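Local coordinates for benzoate transport porin BenP (Acinetobacter baumannii AB307-0294, PDB 5DL8), which probably forms a beta-barrel channel in the bacterial outer membrane, through which small solutes such as benzoate are thought to diffuse, at residues Leu135-Thr140 against Leu200-Arg206; Leu225-His229 against Tyr293-Asp297; Tyr230-Glu234 against Ser246-Tyr250; Tyr284-Glu290 against Phe314-Ser320. All coordinates share one frame; numbering follows the deposited sequence.

Overall arrangement
Three contacts sit on strand 226-238 or touch it, and all four join strands of the barrel wall, or loops packed on it. Interactions 1 and 2, with centres 13 Å apart, touch where Val139 CG2 lies 3.4 Å from Lys228 CD. Interaction 3 continues along the strand of interaction 2, and Pro138 CG of interaction 1 packs 3.9 Å from Tyr230 CD2. Interactions 2 and 4 share the loop after strand 278-288, where Tyr293 N probably donates to Phe314 O at 3.0 Å. Interactions 3 and 4 do not meet, their centres being 16 Å apart. A bound detergent lies about 4 Å from the side chain of Phe248 in interaction 3, and a calcium ion about 12 Å from that of Lys315.

Interaction 1 of 4, residues Leu135-Thr140 against Leu200-Arg206; sequences LDLPVT and LNYIDLR
Leu137 drops its forked end between Tyr202 and Asp204: CD1 comes to 3.4 Å from Tyr202 CE1, approaching the ring obliquely, while CD2 rests 3.5 Å from Asp204 CG. Leucine's fork suits this place: one methyl packs on the ring while the other lies against the flank of the aspartate. A chi1 of 76° sets Tyr202 CG between backbone N and carbonyl carbon, and its hydroxyl is bound by Glu168 and Asn156. Two residues beyond Asp204, Arg206 turns back toward it and forms a salt bridge within the strand, NE to the syn lone pair of Asp204 OD2 at 3.3 Å, the oxygen 29° out of the guanidinium plane. Arg206 NH2 bonds weakly to Asp136 O at 3.4 Å; its main partner is the Tyr304 hydroxyl, with a salt bridge to Glu216. At the other end Thr140 CG2 and Leu200 CD2 meet tip to tip at 3.5 Å. Strand 200-210 runs between strands 165-176 and 213-222, and the Leu135-Thr140 loop lies across this wall, Pro138 and Val139 resting on Tyr218.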
loop_
_atom_site.group_PDB
_atom_site.type_symbol
_atom_site.label_atom_id
_atom_site.label_comp_id
_atom_site.label_asym_id
_atom_site.label_seq_id
_atom_site.Cartn_x
_atom_site.Cartn_y
_atom_site.Cartn_z
ATOM N N LEU A 135 -2.015 8.340 4.130
ATOM C CA LEU A 135 -3.078 7.453 4.628
ATOM C C LEU A 135 -2.528 6.030 4.688
ATOM O O LEU A 135 -1.761 5.593 3.777
ATOM C CB LEU A 135 -4.256 7.511 3.650
ATOM C CG LEU A 135 -4.856 8.912 3.633
ATOM C CD1 LEU A 135 -5.887 9.079 2.580
ATOM C CD2 LEU A 135 -5.352 9.396 5.031
ATOM N N ASP A 136 -3.009 5.317 5.685
ATOM C CA ASP A 136 -2.719 3.940 5.879
ATOM C C ASP A 136 -4.071 3.214 6.143
ATOM O O ASP A 136 -4.330 2.806 7.256
ATOM C CB ASP A 136 -1.770 3.717 7.097
ATOM C CG ASP A 136 -1.373 2.239 7.262
ATOM O OD1 ASP A 136 -1.639 1.377 6.367
ATOM O OD2 ASP A 136 -0.780 1.922 8.304
ATOM N N LEU A 137 -4.887 3.102 5.092
ATOM C CA LEU A 137 -6.252 2.625 5.123
ATOM C C LEU A 137 -6.558 1.753 3.950
ATOM O O LEU A 137 -5.869 1.763 2.889
ATOM C CB LEU A 137 -7.201 3.821 5.039
ATOM C CG LEU A 137 -7.138 4.698 6.334
ATOM C CD1 LEU A 137 -7.705 6.044 6.021
ATOM C CD2 LEU A 137 -7.810 4.121 7.582
ATOM N N PRO A 138 -7.635 1.003 4.063
ATOM C CA PRO A 138 -8.263 0.454 2.827
ATOM C C PRO A 138 -8.506 1.524 1.713
ATOM O O PRO A 138 -8.775 2.702 2.008
ATOM C CB PRO A 138 -9.593 0.016 3.377
ATOM C CG PRO A 138 -9.168 -0.480 4.807
ATOM C CD PRO A 138 -8.383 0.667 5.269
ATOM N N VAL A 139 -8.441 1.138 0.460
ATOM C CA VAL A 139 -8.339 2.058 -0.606
ATOM C C VAL A 139 -7.041 2.977 -0.707
ATOM O O VAL A 139 -6.434 3.037 -1.773
ATOM C CB VAL A 139 -9.573 3.079 -0.676
ATOM C CG1 VAL A 139 -9.541 3.760 -2.072
ATOM C CG2 VAL A 139 -10.945 2.413 -0.431
ATOM N N THR A 140 -6.720 3.737 0.376
ATOM C CA THR A 140 -5.690 4.723 0.380
ATOM C C THR A 140 -4.591 4.237 1.296
ATOM O O THR A 140 -4.629 4.493 2.520
ATOM C CB THR A 140 -6.282 6.072 0.809
ATOM O OG1 THR A 140 -6.792 5.980 2.109
ATOM C CG2 THR A 140 -7.411 6.532 -0.192
ATOM N N LEU A 200 -13.461 10.956 -2.206
ATOM C CA LEU A 200 -13.614 9.826 -1.344
ATOM C C LEU A 200 -13.973 10.346 0.036
ATOM O O LEU A 200 -13.174 11.042 0.651
ATOM C CB LEU A 200 -12.268 9.059 -1.277
ATOM C CG LEU A 200 -12.201 7.955 -0.282
ATOM C CD1 LEU A 200 -13.269 6.902 -0.556
ATOM C CD2 LEU A 200 -10.853 7.253 -0.321
ATOM N N ASN A 201 -15.142 9.953 0.537
ATOM C CA ASN A 201 -15.603 10.278 1.905
ATOM C C ASN A 201 -15.537 8.975 2.664
ATOM O O ASN A 201 -16.073 7.952 2.214
ATOM C CB ASN A 201 -17.064 10.801 1.890
ATOM C CG ASN A 201 -17.278 11.902 0.838
ATOM O OD1 ASN A 201 -16.693 12.972 0.922
ATOM N ND2 ASN A 201 -18.143 11.638 -0.130
ATOM N N TYR A 202 -14.831 8.982 3.765
ATOM C CA TYR A 202 -14.595 7.716 4.488
ATOM C C TYR A 202 -14.779 7.821 6.013
ATOM O O TYR A 202 -14.659 8.888 6.570
ATOM C CB TYR A 202 -13.182 7.116 4.138
ATOM C CG TYR A 202 -12.028 7.789 4.783
ATOM C CD1 TYR A 202 -11.513 7.329 6.017
ATOM C CD2 TYR A 202 -11.381 8.852 4.161
ATOM C CE1 TYR A 202 -10.445 7.932 6.620
ATOM C CE2 TYR A 202 -10.309 9.467 4.812
ATOM C CZ TYR A 202 -9.846 9.023 6.021
ATOM O OH TYR A 202 -8.746 9.659 6.610
ATOM N N ILE A 203 -15.013 6.679 6.639
ATOM C CA ILE A 203 -14.931 6.487 8.136
ATOM C C ILE A 203 -14.174 5.204 8.409
ATOM O O ILE A 203 -14.347 4.190 7.667
ATOM C CB ILE A 203 -16.295 6.644 8.873
ATOM C CG1 ILE A 203 -16.291 6.151 10.350
ATOM C CG2 ILE A 203 -17.371 5.941 8.131
ATOM C CD1 ILE A 203 -17.308 6.888 11.231
ATOM N N ASP A 204 -13.261 5.250 9.398
ATOM C CA ASP A 204 -12.567 4.054 9.817
ATOM C C ASP A 204 -12.629 3.987 11.310
ATOM O O ASP A 204 -12.359 4.950 11.912
ATOM C CB ASP A 204 -11.131 4.144 9.344
ATOM C CG ASP A 204 -10.330 2.950 9.692
ATOM O OD1 ASP A 204 -10.451 1.951 8.969
ATOM O OD2 ASP A 204 -9.539 3.044 10.668
ATOM N N LEU A 205 -12.975 2.848 11.892
ATOM C CA LEU A 205 -13.130 2.602 13.332
ATOM C C LEU A 205 -12.305 1.381 13.736
ATOM O O LEU A 205 -12.321 0.317 12.966
ATOM C CB LEU A 205 -14.602 2.313 13.634
ATOM C CG LEU A 205 -15.597 3.412 13.332
ATOM C CD1 LEU A 205 -17.020 3.023 13.760
ATOM C CD2 LEU A 205 -15.250 4.715 14.069
ATOM N N ARG A 206 -11.492 1.555 14.789
ATOM C CA ARG A 206 -10.535 0.506 15.289
ATOM C C ARG A 206 -10.788 0.242 16.759
ATOM O O ARG A 206 -10.761 1.155 17.540
ATOM C CB ARG A 206 -9.058 0.883 15.058
ATOM C CG ARG A 206 -8.533 0.653 13.642
ATOM C CD ARG A 206 -7.131 1.272 13.318
ATOM N NE ARG A 206 -7.021 1.324 11.822
ATOM C CZ ARG A 206 -5.903 1.253 11.055
ATOM N NH1 ARG A 206 -4.698 1.196 11.634
ATOM N NH2 ARG A 206 -6.003 1.231 9.700
#

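Interaction 2 of 4, residues Leu225-His229 against Tyr293-Asp297; sequences LYNKH and YPLPD
Lys228 NZ is gripped from several sides: it donates to Tyr293 OH at 2.7 Å, arriving at the ring edge in its plane, and to a water at 3.1 Å, with a long, weak ion pair to Glu302 besides. The lysine chain runs extended and turns only at its last bond (chi4 75°), which brings the ammonium back to the phenol. That water also donates to Pro294 O at 2.7 Å and is bonded to Tyr226 OH at 3.0 Å, so it links strand and loop through three polar groups. Pro294 lies over one face of the Tyr226 ring in a CH-pi contact, CG standing 4.1 Å from the centroid and 9° off the ring normal; its CD covers part of a face of the Tyr293 ring. Rigid prolines suit such flat packing. A classic beta bulge, Leu225 and Tyr226 both facing Leu222, leads into strand 226-238, which runs between strands 213-222 and 243-255; Tyr293 and Pro294 touch Ala253 of the latter, and Pro294 also touches Phe188 of strand 187-190.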
loop_
_atom_site.group_PDB
_atom_site.type_symbol
_atom_site.label_atom_id
_atom_site.label_comp_id
_atom_site.label_asym_id
_atom_site.label_seq_id
_atom_site.Cartn_x
_atom_site.Cartn_y
_atom_site.Cartn_z
ATOM N N LEU A 225 -18.185 6.427 -8.450
ATOM C CA LEU A 225 -17.528 5.159 -8.821
ATOM C C LEU A 225 -18.155 3.949 -8.028
ATOM O O LEU A 225 -18.909 3.150 -8.594
ATOM C CB LEU A 225 -15.987 5.290 -8.677
ATOM C CG LEU A 225 -15.361 6.574 -9.273
ATOM C CD1 LEU A 225 -13.826 6.603 -9.148
ATOM C CD2 LEU A 225 -15.712 6.611 -10.740
ATOM N N TYR A 226 -17.886 3.838 -6.733
ATOM C CA TYR A 226 -18.332 2.691 -5.928
ATOM C C TYR A 226 -18.187 2.988 -4.420
ATOM O O TYR A 226 -17.445 3.895 -3.961
ATOM C CB TYR A 226 -17.636 1.385 -6.363
ATOM C CG TYR A 226 -16.086 1.344 -6.197
ATOM C CD1 TYR A 226 -15.493 0.936 -5.000
ATOM C CD2 TYR A 226 -15.229 1.618 -7.282
ATOM C CE1 TYR A 226 -14.068 0.920 -4.843
ATOM C CE2 TYR A 226 -13.867 1.583 -7.173
ATOM C CZ TYR A 226 -13.279 1.266 -5.972
ATOM O OH TYR A 226 -11.906 1.199 -5.890
ATOM N N ASN A 227 -18.947 2.233 -3.683
ATOM C CA ASN A 227 -18.951 2.251 -2.205
ATOM C C ASN A 227 -18.381 0.994 -1.647
ATOM O O ASN A 227 -18.625 -0.084 -2.138
ATOM C CB ASN A 227 -20.390 2.480 -1.748
ATOM C CG ASN A 227 -20.900 3.854 -2.204
ATOM O OD1 ASN A 227 -20.139 4.832 -2.248
ATOM N ND2 ASN A 227 -22.146 3.911 -2.636
ATOM N N LYS A 228 -17.542 1.114 -0.663
ATOM C CA LYS A 228 -16.802 -0.047 -0.159
ATOM C C LYS A 228 -16.935 -0.183 1.349
ATOM O O LYS A 228 -16.762 0.776 2.094
ATOM C CB LYS A 228 -15.378 0.081 -0.578
ATOM C CG LYS A 228 -14.378 -0.947 -0.053
ATOM C CD LYS A 228 -13.020 -0.327 -0.348
ATOM C CE LYS A 228 -11.756 -1.194 -0.142
ATOM N NZ LYS A 228 -11.480 -2.240 -1.184
ATOM N N HIS A 229 -17.284 -1.390 1.771
ATOM C CA HIS A 229 -17.258 -1.805 3.226
ATOM C C HIS A 229 -16.113 -2.832 3.459
ATOM O O HIS A 229 -15.901 -3.764 2.656
ATOM C CB HIS A 229 -18.592 -2.441 3.702
ATOM C CG HIS A 229 -19.766 -1.545 3.602
ATOM N ND1 HIS A 229 -20.361 -0.955 4.711
ATOM C CD2 HIS A 229 -20.514 -1.174 2.536
ATOM C CE1 HIS A 229 -21.373 -0.201 4.315
ATOM N NE2 HIS A 229 -21.501 -0.325 3.009
ATOM N N TYR A 293 -13.028 -7.893 -8.214
ATOM C CA TYR A 293 -12.873 -6.950 -7.135
ATOM C C TYR A 293 -12.167 -5.681 -7.687
ATOM O O TYR A 293 -11.141 -5.793 -8.233
ATOM C CB TYR A 293 -12.141 -7.526 -5.902
ATOM C CG TYR A 293 -12.380 -6.629 -4.733
ATOM C CD1 TYR A 293 -13.515 -6.787 -3.981
ATOM C CD2 TYR A 293 -11.571 -5.551 -4.457
ATOM C CE1 TYR A 293 -13.819 -5.936 -2.961
ATOM C CE2 TYR A 293 -11.886 -4.651 -3.443
ATOM C CZ TYR A 293 -13.019 -4.848 -2.713
ATOM O OH TYR A 293 -13.471 -4.015 -1.687
ATOM N N PRO A 294 -12.776 -4.483 -7.587
ATOM C CA PRO A 294 -12.195 -3.243 -8.185
ATOM C C PRO A 294 -11.080 -2.589 -7.411
ATOM O O PRO A 294 -11.089 -2.520 -6.203
ATOM C CB PRO A 294 -13.416 -2.287 -8.154
ATOM C CG PRO A 294 -14.135 -2.679 -6.918
ATOM C CD PRO A 294 -13.979 -4.165 -6.769
ATOM N N LEU A 295 -10.168 -2.006 -8.120
ATOM C CA LEU A 295 -9.093 -1.125 -7.608
ATOM C C LEU A 295 -9.201 0.190 -8.408
ATOM O O LEU A 295 -9.519 0.158 -9.557
ATOM C CB LEU A 295 -7.741 -1.821 -7.893
ATOM C CG LEU A 295 -7.680 -2.912 -6.849
ATOM C CD1 LEU A 295 -7.679 -4.375 -7.334
ATOM C CD2 LEU A 295 -6.830 -2.549 -5.641
ATOM N N PRO A 296 -8.961 1.339 -7.771
ATOM C CA PRO A 296 -8.859 2.557 -8.432
ATOM C C PRO A 296 -7.665 2.606 -9.423
ATOM O O PRO A 296 -6.746 1.824 -9.313
ATOM C CB PRO A 296 -8.752 3.588 -7.328
ATOM C CG PRO A 296 -8.638 2.833 -5.989
ATOM C CD PRO A 296 -8.672 1.376 -6.297
ATOM N N ASP A 297 -7.759 3.503 -10.419
ATOM C CA ASP A 297 -6.668 3.729 -11.397
ATOM C C ASP A 297 -5.458 4.268 -10.627
ATOM O O ASP A 297 -5.572 4.691 -9.489
ATOM C CB ASP A 297 -7.021 4.771 -12.485
ATOM C CG ASP A 297 -8.201 4.421 -13.336
ATOM O OD1 ASP A 297 -8.435 3.270 -13.567
ATOM O OD2 ASP A 297 -8.893 5.315 -13.875
HETATM O O HOH W 1 -11.231 -1.015 -3.967
#

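Interaction 3 of 4, residues Tyr230-Glu234 against Ser246-Tyr250; sequences YVGLE and SKFKY
The Tyr230 ring lies forward along its own strand, over Gly232, with Gly232 N 3.6 Å above one face, toward the rim, and Lys249 NZ near the ring plane at its hydroxyl edge. Glycine suits position 232 because, lacking a side chain, it leaves room for the phenol to lie over the backbone. Lys249 donates to Tyr230 OH at 2.9 Å, reaching it by a bend at its last bond (chi4 -82°), and also binds the Tyr304 carbonyl. On the same face Glu234 and Lys247 run side by side in the same direction, CG to CG 3.9 Å. Their charged ends stay apart, 4.7 Å between Glu234 OE1 and Lys247 NZ, the glutamate pairing with Lys214 instead. Val231, Leu233, Phe248 and Tyr250 occupy the other face, where Leu233 and Phe248 touch detergent, consistent with a lipid-facing surface. Val231 with Tyr250 and Leu233 with Phe248 are hydrogen-bonded pairs, the bond from Phe248 N to Leu233 O measuring 2.8 Å. This is the regular antiparallel hairpin of a porin barrel, apolar outside and polar within.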
loop_
_atom_site.group_PDB
_atom_site.type_symbol
_atom_site.label_atom_id
_atom_site.label_comp_id
_atom_site.label_asym_id
_atom_site.label_seq_id
_atom_site.Cartn_x
_atom_site.Cartn_y
_atom_site.Cartn_z
ATOM N N TYR A 230 -15.447 -2.671 4.590
ATOM C CA TYR A 230 -14.450 -3.580 5.049
ATOM C C TYR A 230 -14.636 -3.860 6.544
ATOM O O TYR A 230 -14.786 -2.950 7.354
ATOM C CB TYR A 230 -13.062 -2.885 4.814
ATOM C CG TYR A 230 -11.917 -3.573 5.578
ATOM C CD1 TYR A 230 -11.418 -4.741 5.111
ATOM C CD2 TYR A 230 -11.396 -3.075 6.732
ATOM C CE1 TYR A 230 -10.399 -5.438 5.732
ATOM C CE2 TYR A 230 -10.343 -3.742 7.433
ATOM C CZ TYR A 230 -9.803 -4.911 6.848
ATOM O OH TYR A 230 -8.803 -5.701 7.353
ATOM N N VAL A 231 -14.593 -5.129 6.900
ATOM C CA VAL A 231 -14.473 -5.589 8.299
ATOM C C VAL A 231 -13.253 -6.471 8.396
ATOM O O VAL A 231 -13.085 -7.521 7.662
ATOM C CB VAL A 231 -15.689 -6.393 8.812
ATOM C CG1 VAL A 231 -15.568 -6.677 10.313
ATOM C CG2 VAL A 231 -16.922 -5.570 8.740
ATOM N N GLY A 232 -12.412 -6.098 9.325
ATOM C CA GLY A 232 -11.146 -6.881 9.572
ATOM C C GLY A 232 -11.191 -7.309 11.045
ATOM O O GLY A 232 -11.504 -6.500 11.854
ATOM N N LEU A 233 -10.996 -8.582 11.372
ATOM C CA LEU A 233 -10.734 -9.042 12.782
ATOM C C LEU A 233 -9.405 -9.778 12.885
ATOM O O LEU A 233 -9.069 -10.654 12.047
ATOM C CB LEU A 233 -11.782 -10.017 13.252
ATOM C CG LEU A 233 -13.203 -9.400 13.295
ATOM C CD1 LEU A 233 -14.215 -10.543 13.437
ATOM C CD2 LEU A 233 -13.514 -8.427 14.399
ATOM N N GLU A 234 -8.622 -9.414 13.900
ATOM C CA GLU A 234 -7.295 -9.991 14.073
ATOM C C GLU A 234 -7.113 -10.525 15.462
ATOM O O GLU A 234 -7.271 -9.824 16.479
ATOM C CB GLU A 234 -6.214 -8.944 13.689
ATOM C CG GLU A 234 -4.777 -9.478 13.831
ATOM C CD GLU A 234 -3.667 -8.474 13.462
ATOM O OE1 GLU A 234 -3.932 -7.400 12.899
ATOM O OE2 GLU A 234 -2.456 -8.805 13.662
ATOM N N SER A 246 -4.176 -14.811 13.594
ATOM C CA SER A 246 -5.365 -15.134 12.782
ATOM C C SER A 246 -6.083 -13.882 12.356
ATOM O O SER A 246 -6.566 -13.084 13.229
ATOM C CB SER A 246 -6.385 -15.901 13.603
ATOM O OG SER A 246 -5.639 -16.975 14.162
ATOM N N LYS A 247 -6.245 -13.783 11.058
ATOM C CA LYS A 247 -6.951 -12.704 10.520
ATOM C C LYS A 247 -8.134 -13.129 9.668
ATOM O O LYS A 247 -7.973 -14.038 8.858
ATOM C CB LYS A 247 -6.054 -11.933 9.609
ATOM C CG LYS A 247 -5.062 -11.148 10.328
ATOM C CD LYS A 247 -4.276 -10.283 9.327
ATOM C CE LYS A 247 -2.857 -9.929 9.804
ATOM N NZ LYS A 247 -2.206 -8.976 8.860
ATOM N N PHE A 248 -9.273 -12.420 9.821
ATOM C CA PHE A 248 -10.405 -12.582 8.925
ATOM C C PHE A 248 -10.690 -11.286 8.333
ATOM O O PHE A 248 -10.890 -10.366 9.075
ATOM C CB PHE A 248 -11.626 -13.038 9.701
ATOM C CG PHE A 248 -12.925 -13.073 8.915
ATOM C CD1 PHE A 248 -13.229 -14.136 8.082
ATOM C CD2 PHE A 248 -13.910 -12.078 9.115
ATOM C CE1 PHE A 248 -14.472 -14.140 7.352
ATOM C CE2 PHE A 248 -15.181 -12.091 8.417
ATOM C CZ PHE A 248 -15.471 -13.138 7.550
ATOM N N LYS A 249 -10.805 -11.244 7.021
ATOM C CA LYS A 249 -11.067 -10.036 6.333
ATOM C C LYS A 249 -12.277 -10.139 5.387
ATOM O O LYS A 249 -12.373 -11.075 4.588
ATOM C CB LYS A 249 -9.816 -9.646 5.520
ATOM C CG LYS A 249 -8.640 -9.455 6.498
ATOM C CD LYS A 249 -7.306 -9.275 5.865
ATOM C CE LYS A 249 -6.276 -8.653 6.727
ATOM N NZ LYS A 249 -6.389 -7.211 6.745
ATOM N N TYR A 250 -13.160 -9.131 5.423
ATOM C CA TYR A 250 -14.346 -9.078 4.530
ATOM C C TYR A 250 -14.429 -7.735 3.856
ATOM O O TYR A 250 -14.453 -6.676 4.499
ATOM C CB TYR A 250 -15.636 -9.389 5.254
ATOM C CG TYR A 250 -16.906 -9.207 4.392
ATOM C CD1 TYR A 250 -17.319 -10.188 3.547
ATOM C CD2 TYR A 250 -17.683 -8.065 4.461
ATOM C CE1 TYR A 250 -18.478 -10.048 2.756
ATOM C CE2 TYR A 250 -18.831 -7.933 3.761
ATOM C CZ TYR A 250 -19.204 -8.927 2.869
ATOM O OH TYR A 250 -20.309 -8.785 2.059
#

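Interaction 4 of 4, residues Tyr284-Glu290 against Phe314-Ser320; sequences YQQIIGE and FKEDEKS
Lys319 runs alongside both Tyr284 and Gln286, all three side chains pointing the same way: its CD lies 3.3 Å from Tyr284 OH and its CG 3.8 Å from Gln286 CG. Lysine's long aliphatic stem suits this role, its ammonium held by Asp347. Tyr284 OH donates to Gln286 OE1 at 2.6 Å, tilted 29° from the amide's carbonyl plane. Ile287, its CG1 anti to the carbonyl carbon (chi1 -47°), packs CB 3.5 Å from Lys315 O, at one end of the type II turn Lys315-Glu318, and CD1 against Phe314. Asp317 fills the turn's third position, where a type II turn needs a positive phi, here 72°. A water takes the N-H of Gly289 and donates to Asp317 OD1 at 2.6 Å. Within these segments the ladder pairs Gln285 with Ser320 and Gln286 with Lys319, followed by Ile287 N bonding to Glu318 O at 3.0 Å. Strand 278-288 lies between strands 263-275 and 319-328, the latter flanked on its other edge by strand 336-349, whose Phe348 touches Lys315 and Glu318.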
loop_
_atom_site.group_PDB
_atom_site.type_symbol
_atom_site.label_atom_id
_atom_site.label_comp_id
_atom_site.label_asym_id
_atom_site.label_seq_id
_atom_site.Cartn_x
_atom_site.Cartn_y
_atom_site.Cartn_z
ATOM N N TYR A 284 -6.301 -18.229 2.473
ATOM C CA TYR A 284 -7.364 -18.536 1.518
ATOM C C TYR A 284 -8.134 -17.234 1.231
ATOM O O TYR A 284 -8.381 -16.443 2.120
ATOM C CB TYR A 284 -8.326 -19.612 2.019
ATOM C CG TYR A 284 -9.443 -19.888 0.974
ATOM C CD1 TYR A 284 -9.149 -20.567 -0.242
ATOM C CD2 TYR A 284 -10.807 -19.370 1.154
ATOM C CE1 TYR A 284 -10.163 -20.814 -1.180
ATOM C CE2 TYR A 284 -11.826 -19.583 0.175
ATOM C CZ TYR A 284 -11.511 -20.353 -0.962
ATOM O OH TYR A 284 -12.443 -20.601 -1.951
ATOM N N GLN A 285 -8.446 -17.016 -0.012
ATOM C CA GLN A 285 -9.219 -15.894 -0.447
ATOM C C GLN A 285 -10.160 -16.257 -1.612
ATOM O O GLN A 285 -9.849 -17.004 -2.567
ATOM C CB GLN A 285 -8.304 -14.716 -0.888
ATOM C CG GLN A 285 -8.917 -13.623 -1.766
ATOM C CD GLN A 285 -7.883 -12.480 -2.027
ATOM O OE1 GLN A 285 -7.498 -11.771 -1.124
ATOM N NE2 GLN A 285 -7.408 -12.365 -3.275
ATOM N N GLN A 286 -11.311 -15.637 -1.565
ATOM C CA GLN A 286 -12.320 -15.874 -2.560
ATOM C C GLN A 286 -13.023 -14.605 -2.994
ATOM O O GLN A 286 -13.475 -13.874 -2.127
ATOM C CB GLN A 286 -13.382 -16.848 -2.000
ATOM C CG GLN A 286 -14.095 -17.523 -3.103
ATOM C CD GLN A 286 -15.085 -18.622 -2.702
ATOM O OE1 GLN A 286 -14.757 -19.522 -1.960
ATOM N NE2 GLN A 286 -16.289 -18.597 -3.351
ATOM N N ILE A 287 -13.269 -14.450 -4.292
ATOM C CA ILE A 287 -13.949 -13.303 -4.779
ATOM C C ILE A 287 -15.320 -13.814 -5.232
ATOM O O ILE A 287 -15.449 -14.863 -5.999
ATOM C CB ILE A 287 -13.265 -12.672 -6.022
ATOM C CG1 ILE A 287 -11.775 -12.543 -5.779
ATOM C CG2 ILE A 287 -14.029 -11.394 -6.455
ATOM C CD1 ILE A 287 -11.470 -11.567 -4.653
ATOM N N ILE A 288 -16.360 -13.069 -4.850
ATOM C CA ILE A 288 -17.797 -13.521 -5.054
ATOM C C ILE A 288 -18.650 -12.431 -5.656
ATOM O O ILE A 288 -18.503 -11.260 -5.282
ATOM C CB ILE A 288 -18.489 -14.022 -3.746
ATOM C CG1 ILE A 288 -17.538 -14.921 -2.920
ATOM C CG2 ILE A 288 -19.787 -14.864 -4.081
ATOM C CD1 ILE A 288 -17.889 -15.089 -1.479
ATOM N N GLY A 289 -19.492 -12.798 -6.613
ATOM C CA GLY A 289 -20.314 -11.821 -7.267
ATOM C C GLY A 289 -20.108 -11.825 -8.756
ATOM O O GLY A 289 -19.420 -12.701 -9.312
ATOM N N GLU A 290 -20.778 -10.899 -9.391
ATOM C CA GLU A 290 -20.777 -10.798 -10.784
ATOM C C GLU A 290 -19.633 -9.912 -11.372
ATOM O O GLU A 290 -19.638 -9.706 -12.593
ATOM C CB GLU A 290 -22.179 -10.302 -11.258
ATOM C CG GLU A 290 -23.207 -11.368 -11.031
ATOM C CD GLU A 290 -24.668 -10.936 -11.466
ATOM O OE1 GLU A 290 -24.940 -9.714 -11.558
ATOM O OE2 GLU A 290 -25.460 -11.879 -11.734
ATOM N N PHE A 314 -7.604 -11.142 -7.662
ATOM C CA PHE A 314 -8.900 -10.472 -7.355
ATOM C C PHE A 314 -9.905 -10.614 -8.549
ATOM O O PHE A 314 -10.881 -9.920 -8.682
ATOM C CB PHE A 314 -8.666 -8.998 -6.858
ATOM C CG PHE A 314 -7.822 -8.152 -7.746
ATOM C CD1 PHE A 314 -8.348 -7.583 -8.927
ATOM C CD2 PHE A 314 -6.486 -7.880 -7.413
ATOM C CE1 PHE A 314 -7.511 -6.779 -9.811
ATOM C CE2 PHE A 314 -5.633 -7.134 -8.294
ATOM C CZ PHE A 314 -6.145 -6.551 -9.472
ATOM N N LYS A 315 -9.654 -11.531 -9.442
ATOM C CA LYS A 315 -10.487 -11.673 -10.593
ATOM C C LYS A 315 -11.826 -12.389 -10.227
ATOM O O LYS A 315 -11.943 -13.078 -9.211
ATOM C CB LYS A 315 -9.792 -12.461 -11.759
ATOM C CG LYS A 315 -8.484 -11.875 -12.263
ATOM C CD LYS A 315 -7.594 -12.863 -13.052
ATOM C CE LYS A 315 -6.270 -12.268 -13.338
ATOM N NZ LYS A 315 -5.418 -12.061 -12.133
ATOM N N GLU A 316 -12.802 -12.156 -11.092
ATOM C CA GLU A 316 -14.182 -12.599 -10.818
ATOM C C GLU A 316 -14.259 -14.092 -10.563
ATOM O O GLU A 316 -13.842 -14.893 -11.389
ATOM C CB GLU A 316 -15.096 -12.273 -12.022
ATOM C CG GLU A 316 -16.507 -12.822 -11.954
ATOM C CD GLU A 316 -17.363 -12.378 -13.165
ATOM O OE1 GLU A 316 -16.917 -11.473 -13.885
ATOM O OE2 GLU A 316 -18.485 -12.898 -13.384
ATOM N N ASP A 317 -14.858 -14.463 -9.454
ATOM C CA ASP A 317 -14.946 -15.847 -9.042
ATOM C C ASP A 317 -13.669 -16.518 -8.548
ATOM O O ASP A 317 -13.701 -17.711 -8.220
ATOM C CB ASP A 317 -15.592 -16.701 -10.120
ATOM C CG ASP A 317 -17.060 -16.376 -10.345
ATOM O OD1 ASP A 317 -17.779 -15.857 -9.477
ATOM O OD2 ASP A 317 -17.571 -16.796 -11.347
ATOM N N GLU A 318 -12.563 -15.775 -8.474
ATOM C CA GLU A 318 -11.269 -16.376 -8.277
ATOM C C GLU A 318 -11.125 -16.832 -6.804
ATOM O O GLU A 318 -11.333 -16.082 -5.871
ATOM C CB GLU A 318 -10.109 -15.440 -8.686
ATOM C CG GLU A 318 -8.708 -16.068 -8.412
ATOM C CD GLU A 318 -7.572 -15.339 -9.103
ATOM O OE1 GLU A 318 -7.716 -14.192 -9.506
ATOM O OE2 GLU A 318 -6.488 -16.004 -9.291
ATOM N N LYS A 319 -10.815 -18.104 -6.653
ATOM C CA LYS A 319 -10.336 -18.691 -5.392
ATOM C C LYS A 319 -8.775 -18.822 -5.465
ATOM O O LYS A 319 -8.155 -19.337 -6.433
ATOM C CB LYS A 319 -10.908 -20.073 -5.227
ATOM C CG LYS A 319 -12.426 -20.157 -5.325
ATOM C CD LYS A 319 -12.812 -21.654 -5.080
ATOM C CE LYS A 319 -14.300 -22.007 -4.826
ATOM N NZ LYS A 319 -14.958 -21.753 -6.146
ATOM N N SER A 320 -8.156 -18.417 -4.375
ATOM C CA SER A 320 -6.663 -18.539 -4.194
ATOM C C SER A 320 -6.159 -19.133 -2.834
ATOM O O SER A 320 -6.737 -18.873 -1.736
ATOM C CB SER A 320 -6.054 -17.196 -4.490
ATOM O OG SER A 320 -6.652 -16.198 -3.676
HETATM O O HOH W 2 -16.747 -12.313 -8.282
HETATM O O HOH W 3 -19.553 -14.624 -11.466
HETATM O O HOH W 4 -19.662 -15.274 -7.713
#